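Local coordinates for pyruvate-formate lyase-activating enzyme (Bacteroides vulgatus ATCC 8482, PDB 3CAN), which belongs to the radical SAM superfamily, the model covering one domain built on a parallel beta sheet flanked by helices, at residues L101-V105 / K155-P159. Numbering follows the deposited sequence.
Sequences LIEGV and KMQTP
Leu101, at the end of strand 95-101, meets the ring of Pro159 both through its backbone and through its side chain: its carbonyl O lies 3.3 Å from Pro159 CD, and its CD2 methyl reaches Pro159 CG at 3.9 Å. Ile102 turns to Met156, a selenomethionine whose chain bends at its last torsion (chi3 71°) and thereby brings CE back over the isoleucine, 3.5 Å from Ile102 CG2 and almost as near to CD1. Glu103 forms the polar centre. Glu103 N donates to Gln157 O (2.9 Å), and Gln157 N returns a bond to Glu103 O (3.1 Å), the two-bond exchange of a hydrogen-bonded antiparallel pair, here a single isolated bridge. The glutamate side chain lies beside that of Lys155, both pointing the same way, yet Glu103 OE2 and Lys155 NZ stay 4.0 Å apart, too far for a salt bridge though the opposite charges probably attract. Lys155 CG and CE lie against Gly104 CA, where a beta carbon would collide with Lys155 CG; the backbone angles of Gly104 (phi 102°) by themselves call for glycine, and its CA makes a C-H···O contact with Lys155 O. A backbone bond from Val105 N to Ile102 O closes a type II beta turn with Glu103 and Gly104 at its corners, and Val105 CG2 touches Met156 CG at 3.9 Å. The pairing thus joins the loops that follow two adjacent parallel strands, 95-101 and 128-133, ahead of helices 109-121 and 161-173. Val105 and Met156 both rest on Phe73 of helix 67-74, whereas Leu101 contacts Cys167 and Glu103 contacts Val163 of helix 161-173.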
loop_
_atom_site.group_PDB
_atom_site.type_symbol
_atom_site.label_atom_id
_atom_site.label_comp_id
_atom_site.label_asym_id
_atom_site.label_seq_id
_atom_site.Cartn_x
_atom_site.Cartn_y
_atom_site.Cartn_z
ATOM N N LEU A 101 12.440 -2.586 -4.468
ATOM C CA LEU A 101 13.726 -2.290 -5.084
ATOM C C LEU A 101 14.809 -2.342 -4.011
ATOM O O LEU A 101 14.824 -1.519 -3.103
ATOM C CB LEU A 101 13.676 -0.913 -5.746
ATOM C CG LEU A 101 14.819 -0.556 -6.700
ATOM C CD1 LEU A 101 14.878 -1.500 -7.920
ATOM C CD2 LEU A 101 14.692 0.888 -7.155
ATOM N N ILE A 102 15.683 -3.338 -4.123
ATOM C CA ILE A 102 16.640 -3.680 -3.072
ATOM C C ILE A 102 18.038 -3.695 -3.677
ATOM O O ILE A 102 18.331 -4.517 -4.544
ATOM C CB ILE A 102 16.332 -5.074 -2.465
ATOM C CG1 ILE A 102 14.850 -5.184 -2.059
ATOM C CG2 ILE A 102 17.248 -5.346 -1.260
ATOM C CD1 ILE A 102 14.292 -6.598 -2.023
ATOM N N GLU A 103 18.880 -2.762 -3.237
ATOM C CA GLU A 103 20.263 -2.720 -3.667
ATOM C C GLU A 103 20.928 -3.985 -3.145
ATOM O O GLU A 103 20.875 -4.258 -1.937
ATOM C CB GLU A 103 20.946 -1.473 -3.112
ATOM C CG GLU A 103 22.408 -1.326 -3.470
ATOM C CD GLU A 103 22.658 -1.244 -4.960
ATOM O OE1 GLU A 103 22.010 -0.421 -5.644
ATOM O OE2 GLU A 103 23.528 -1.987 -5.445
ATOM N N GLY A 104 21.532 -4.741 -4.060
ATOM C CA GLY A 104 22.110 -6.045 -3.759
ATOM C C GLY A 104 21.268 -7.237 -4.178
ATOM O O GLY A 104 21.759 -8.364 -4.178
ATOM N N VAL A 105 20.010 -6.998 -4.555
ATOM C CA VAL A 105 19.111 -8.074 -4.974
ATOM C C VAL A 105 18.587 -7.892 -6.410
ATOM O O VAL A 105 18.656 -8.823 -7.219
ATOM C CB VAL A 105 17.909 -8.181 -4.013
ATOM C CG1 VAL A 105 16.941 -9.278 -4.457
ATOM C CG2 VAL A 105 18.406 -8.431 -2.582
ATOM N N LYS A 155 23.542 -8.846 0.086
ATOM C CA LYS A 155 23.252 -7.629 0.837
ATOM C C LYS A 155 21.857 -7.111 0.514
ATOM O O LYS A 155 21.337 -7.348 -0.576
ATOM C CB LYS A 155 24.286 -6.541 0.521
ATOM C CG LYS A 155 24.101 -5.860 -0.836
ATOM C CD LYS A 155 25.224 -4.886 -1.145
ATOM C CE LYS A 155 25.141 -4.373 -2.578
ATOM N NZ LYS A 155 26.288 -3.482 -2.916
HETATM N N MSE A 156 21.264 -6.395 1.466
HETATM C CA MSE A 156 19.967 -5.757 1.266
HETATM C C MSE A 156 19.999 -4.353 1.831
HETATM O O MSE A 156 19.937 -4.159 3.049
HETATM C CB MSE A 156 18.865 -6.549 1.949
HETATM C CG MSE A 156 18.610 -7.882 1.310
HETATM SE SE MSE A 156 16.975 -8.628 1.996
HETATM C CE MSE A 156 15.696 -7.434 1.141
ATOM N N GLN A 157 20.119 -3.385 0.934
ATOM C CA GLN A 157 20.234 -1.989 1.302
ATOM C C GLN A 157 19.235 -1.176 0.513
ATOM O O GLN A 157 18.733 -1.613 -0.524
ATOM C CB GLN A 157 21.642 -1.483 0.993
ATOM C CG GLN A 157 22.748 -2.358 1.548
ATOM C CD GLN A 157 24.124 -1.868 1.160
ATOM O OE1 GLN A 157 24.287 -1.158 0.166
ATOM N NE2 GLN A 157 25.128 -2.246 1.944
ATOM N N THR A 158 18.957 0.015 1.021
ATOM C CA THR A 158 18.143 0.989 0.323
ATOM C C THR A 158 18.924 1.457 -0.902
ATOM O O THR A 158 20.096 1.819 -0.778
ATOM C CB THR A 158 17.839 2.182 1.251
ATOM O OG1 THR A 158 17.249 1.688 2.461
ATOM C CG2 THR A 158 16.893 3.180 0.587
ATOM N N PRO A 159 18.301 1.419 -2.092
ATOM C CA PRO A 159 19.012 1.965 -3.246
ATOM C C PRO A 159 19.172 3.486 -3.133
ATOM O O PRO A 159 18.273 4.178 -2.632
ATOM C CB PRO A 159 18.124 1.573 -4.433
ATOM C CG PRO A 159 16.761 1.403 -3.850
ATOM C CD PRO A 159 16.966 0.903 -2.453
#